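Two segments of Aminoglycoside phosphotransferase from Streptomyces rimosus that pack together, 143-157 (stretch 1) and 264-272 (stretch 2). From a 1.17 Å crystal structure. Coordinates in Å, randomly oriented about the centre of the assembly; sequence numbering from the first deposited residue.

Stretch 1, residues 143-157: AREAVNPDFLPEEQR
Stretch 2 (264-272) LHLDPLTWG

The C-terminal carboxylate of Gly-272 is met by one arginine, edge on. Stretch 1 leaves a helix through a Schellman turn, Glu-145 taking phi/psi 54/45, and just before it Arg-144 (chi1 to chi3 m, t, m) points toward stretch 2. Arg-144 NH1 donates to Gly-272 OXT at 2.9 Å, a salt bridge, and Arg-144 NH2 to Gly-272 O at 3.0 Å; N-H...O angles of 178° and 177° put both bonds almost straight, so each carboxylate oxygen has its own donor. Glycine suits this end: at phi 123° a CB would be jammed against the preceding carbonyl and would clash with Ala-146 O.

The register then runs Ala-146 to Gly-272, Val-147 to Leu-269 and Phe-151 to Pro-268, with CA separations of 5.6, 5.9 and 5.4 Å. No direct backbone hydrogen bond joins the stretches here; water does. One water lies 3.0 Å from both Ala-146 O and Trp-271 O. A second accepts from Asn-148 N at 2.9 Å and lies 2.8 Å from Pro-268 O and 2.7 Å from Trp-271 O.

Stretch 1 folds into 3-10 turns at 149-151 and 154-156, the first closed by Phe-151 N to Asn-148 O (3.0 Å) and Leu-152 N to Pro-149 O (3.1 Å), with Asn-148 OD1 also accepting from Asp-150 N (2.8 Å). Pro-268, buried where the chain keeps helical phi/psi, packs its CB 3.8 Å from Phe-151 CB and its CG 3.7 Å from Leu-152 CD2. Leu-269 (m, t) reaches back, its CD2 4.0 Å from Leu-152 CD2 and 4.1 Å from Val-147 CG2.

At the far end His-265 (chi1 m) has Gln-156 NE2 over one ring face, 3.5 Å from its CE1. Water supplies two polar links here: one joins Glu-155 OE2 (2.8 Å) to His-265 NE2 (2.9 Å), another donates to Gln-156 OE1 and His-265 O, both at 2.8 Å.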

# COMPACT_ATOMS: atom_id res chain seq x y z
N ALA A 143 9.88 -5.51 -18.57
CA ALA A 143 10.01 -5.32 -20.02
C ALA A 143 10.39 -3.88 -20.37
O ALA A 143 11.18 -3.66 -21.29
CB ALA A 143 8.76 -5.77 -20.76
N ARG A 144 9.83 -2.91 -19.63
CA ARG A 144 10.11 -1.50 -19.80
C ARG A 144 11.42 -1.02 -19.14
O ARG A 144 11.73 0.15 -19.19
CB ARG A 144 8.94 -0.61 -19.37
CG ARG A 144 7.75 -0.75 -20.27
CD ARG A 144 6.62 0.19 -19.88
NE ARG A 144 5.93 -0.24 -18.69
CZ ARG A 144 6.00 0.31 -17.47
NH1 ARG A 144 6.77 1.35 -17.18
NH2 ARG A 144 5.29 -0.24 -16.48
N GLU A 145 12.12 -1.93 -18.46
CA GLU A 145 13.34 -1.64 -17.73
C GLU A 145 13.03 -0.49 -16.75
O GLU A 145 13.81 0.43 -16.56
CB GLU A 145 14.49 -1.33 -18.72
CG GLU A 145 14.88 -2.53 -19.60
CD GLU A 145 16.04 -2.30 -20.60
OE1 GLU A 145 16.63 -1.19 -20.65
OE2 GLU A 145 16.36 -3.26 -21.34
N ALA A 146 11.90 -0.60 -16.07
CA ALA A 146 11.42 0.48 -15.18
C ALA A 146 11.51 0.18 -13.69
O ALA A 146 11.00 0.92 -12.89
CB ALA A 146 10.00 0.88 -15.58
N VAL A 147 12.13 -0.93 -13.30
CA VAL A 147 12.26 -1.29 -11.88
C VAL A 147 13.19 -0.30 -11.20
O VAL A 147 14.27 -0.01 -11.71
CB VAL A 147 12.74 -2.73 -11.69
CG1 VAL A 147 13.00 -3.02 -10.21
CG2 VAL A 147 11.70 -3.70 -12.26
N ASN A 148 12.77 0.21 -10.06
CA ASN A 148 13.62 1.05 -9.24
C ASN A 148 14.40 0.20 -8.29
O ASN A 148 13.81 -0.42 -7.41
CB ASN A 148 12.81 2.05 -8.42
CG ASN A 148 13.69 3.04 -7.67
OD1 ASN A 148 14.84 2.76 -7.37
ND2 ASN A 148 13.14 4.20 -7.37
N PRO A 149 15.73 0.07 -8.49
CA PRO A 149 16.48 -0.88 -7.63
C PRO A 149 16.47 -0.50 -6.16
O PRO A 149 16.66 -1.38 -5.32
CB PRO A 149 17.90 -0.85 -8.20
CG PRO A 149 17.96 0.40 -8.96
CD PRO A 149 16.61 0.76 -9.43
N ASP A 150 16.14 0.76 -5.82
CA ASP A 150 16.08 1.15 -4.41
C ASP A 150 14.94 0.40 -3.67
O ASP A 150 14.96 0.31 -2.43
CB ASP A 150 15.87 2.66 -4.25
CG ASP A 150 17.07 3.48 -4.67
OD1 ASP A 150 18.19 2.93 -4.74
OD2 ASP A 150 16.84 4.68 -4.94
N PHE A 151 13.94 -0.08 -4.42
CA PHE A 151 12.78 -0.81 -3.82
C PHE A 151 13.12 -2.23 -3.57
O PHE A 151 12.36 -2.91 -2.89
CB PHE A 151 11.56 -0.72 -4.73
CG PHE A 151 11.05 0.68 -5.01
CD1 PHE A 151 11.46 1.77 -4.28
CD2 PHE A 151 10.09 0.85 -6.02
CE1 PHE A 151 10.97 3.03 -4.58
CE2 PHE A 151 9.63 2.10 -6.35
CZ PHE A 151 10.03 3.19 -5.61
N LEU A 152 14.17 -2.75 -4.18
CA LEU A 152 14.51 -4.15 -4.04
C LEU A 152 15.16 -4.41 -2.69
O LEU A 152 15.81 -3.53 -2.12
CB LEU A 152 15.45 -4.55 -5.16
CG LEU A 152 14.89 -4.58 -6.56
CD1 LEU A 152 16.01 -4.70 -7.58
CD2 LEU A 152 13.90 -5.73 -6.70
N PRO A 153 15.11 -5.64 -2.21
CA PRO A 153 15.96 -6.03 -1.09
C PRO A 153 17.42 -5.72 -1.39
O PRO A 153 17.85 -5.90 -2.52
CB PRO A 153 15.76 -7.55 -1.03
CG PRO A 153 14.47 -7.77 -1.67
CD PRO A 153 14.31 -6.78 -2.73
N GLU A 154 18.15 -5.31 -0.36
CA GLU A 154 19.53 -4.90 -0.57
C GLU A 154 20.34 -5.91 -1.41
O GLU A 154 21.12 -5.52 -2.28
CB GLU A 154 20.19 -4.68 0.80
CG GLU A 154 21.42 -3.80 0.72
N GLU A 155 20.20 -7.19 -1.12
CA GLU A 155 21.00 -8.22 -1.78
C GLU A 155 20.66 -8.44 -3.27
O GLU A 155 21.38 -9.14 -3.98
CB GLU A 155 20.92 -9.53 -0.96
CG GLU A 155 19.59 -10.27 -0.97
CD GLU A 155 18.51 -9.76 0.00
OE1 GLU A 155 18.68 -8.68 0.66
OE2 GLU A 155 17.49 -10.49 0.11
N GLN A 156 19.53 -7.87 -3.73
CA GLN A 156 19.07 -7.99 -5.10
C GLN A 156 19.36 -6.77 -5.95
O GLN A 156 19.10 -6.80 -7.14
CB GLN A 156 17.55 -8.25 -5.10
CG GLN A 156 17.18 -9.60 -4.53
CD GLN A 156 15.71 -9.91 -4.66
OE1 GLN A 156 14.93 -9.11 -5.14
NE2 GLN A 156 15.35 -11.03 -4.21
N ARG A 157 19.89 -5.71 -5.34
CA ARG A 157 19.88 -4.41 -6.03
C ARG A 157 20.81 -4.39 -7.20
O ARG A 157 20.68 -3.56 -8.10
CB ARG A 157 20.25 -3.29 -5.07
CG ARG A 157 19.10 -3.13 -4.10
CD ARG A 157 19.25 -1.90 -3.24
NE ARG A 157 18.11 -1.85 -2.33
CZ ARG A 157 18.15 -1.34 -1.10
NH1 ARG A 157 19.30 -0.85 -0.61
NH2 ARG A 157 17.06 -1.34 -0.35
N LEU A 264 7.27 -10.72 -0.94
CA LEU A 264 8.29 -9.70 -0.68
C LEU A 264 9.09 -9.39 -1.92
O LEU A 264 9.39 -8.26 -2.21
CB LEU A 264 9.21 -10.14 0.45
CG LEU A 264 10.21 -9.07 0.87
CD1 LEU A 264 9.52 -7.80 1.43
CD2 LEU A 264 11.17 -9.67 1.86
N HIS A 265 9.46 -10.47 -2.62
CA HIS A 265 10.30 -10.35 -3.78
C HIS A 265 9.56 -9.91 -5.07
O HIS A 265 10.15 -9.23 -5.91
CB HIS A 265 11.04 -11.65 -4.03
CG HIS A 265 12.07 -11.90 -2.98
ND1 HIS A 265 12.82 -13.06 -2.96
CD2 HIS A 265 12.48 -11.16 -1.91
CE1 HIS A 265 13.65 -13.01 -1.92
NE2 HIS A 265 13.46 -11.87 -1.27
N LEU A 266 8.28 -10.27 -5.14
CA LEU A 266 7.49 -9.84 -6.30
C LEU A 266 7.23 -8.34 -6.23
O LEU A 266 7.26 -7.62 -7.26
CB LEU A 266 6.18 -10.61 -6.34
CG LEU A 266 5.22 -10.22 -7.46
CD1 LEU A 266 5.81 -10.40 -8.85
CD2 LEU A 266 3.91 -10.99 -7.29
N ASP A 267 6.86 -7.84 -5.05
CA ASP A 267 6.28 -6.50 -4.93
C ASP A 267 7.12 -5.46 -5.61
O ASP A 267 6.57 -4.63 -6.38
CB ASP A 267 5.99 -6.18 -3.46
CG ASP A 267 5.10 -4.95 -3.35
OD1 ASP A 267 3.82 -5.19 -3.45
OD2 ASP A 267 5.63 -3.85 -3.25
N PRO A 268 8.44 -5.35 -5.37
CA PRO A 268 9.16 -4.26 -5.98
C PRO A 268 9.20 -4.26 -7.48
O PRO A 268 9.42 -3.23 -8.12
CB PRO A 268 10.57 -4.36 -5.39
CG PRO A 268 10.66 -5.69 -4.86
CD PRO A 268 9.29 -6.16 -4.48
N LEU A 269 9.02 -5.42 -8.10
CA LEU A 269 9.01 -5.58 -9.54
C LEU A 269 7.74 -5.01 -10.19
O LEU A 269 7.66 -4.93 -11.38
CB LEU A 269 9.22 -7.06 -9.92
CG LEU A 269 10.45 -7.68 -9.35
CD1 LEU A 269 10.45 -9.15 -9.72
CD2 LEU A 269 11.71 -7.01 -9.80
N THR A 270 6.72 -4.68 -9.37
CA THR A 270 5.42 -4.28 -9.87
C THR A 270 5.22 -2.77 -9.93
O THR A 270 4.18 -2.33 -10.37
CB THR A 270 4.28 -4.86 -9.01
OG1 THR A 270 4.25 -4.24 -7.73
CG2 THR A 270 4.33 -6.34 -8.90
N TRP A 271 6.21 -1.98 -9.48
CA TRP A 271 6.07 -0.49 -9.39
C TRP A 271 6.83 0.16 -10.51
O TRP A 271 8.01 -0.15 -10.70
CB TRP A 271 6.57 0.00 -8.04
CG TRP A 271 5.72 -0.47 -6.87
CD1 TRP A 271 5.95 -1.56 -6.11
CD2 TRP A 271 4.51 0.12 -6.40
NE1 TRP A 271 4.99 -1.68 -5.16
CE2 TRP A 271 4.08 -0.67 -5.31
CE3 TRP A 271 3.77 1.22 -6.76
CZ2 TRP A 271 2.94 -0.37 -4.59
CZ3 TRP A 271 2.63 1.51 -6.05
CH2 TRP A 271 2.23 0.71 -4.99
N GLY A 272 6.20 1.06 -11.21
CA GLY A 272 6.89 1.84 -12.21
C GLY A 272 6.27 1.72 -13.59
O GLY A 272 5.28 0.96 -13.78
OXT GLY A 272 6.75 2.39 -14.52
O HOH W 1 9.78 2.31 -10.57
O HOH W 2 10.15 -0.77 -9.20
O HOH W 3 14.76 -10.38 0.84
O HOH W 4 12.78 -9.88 -6.68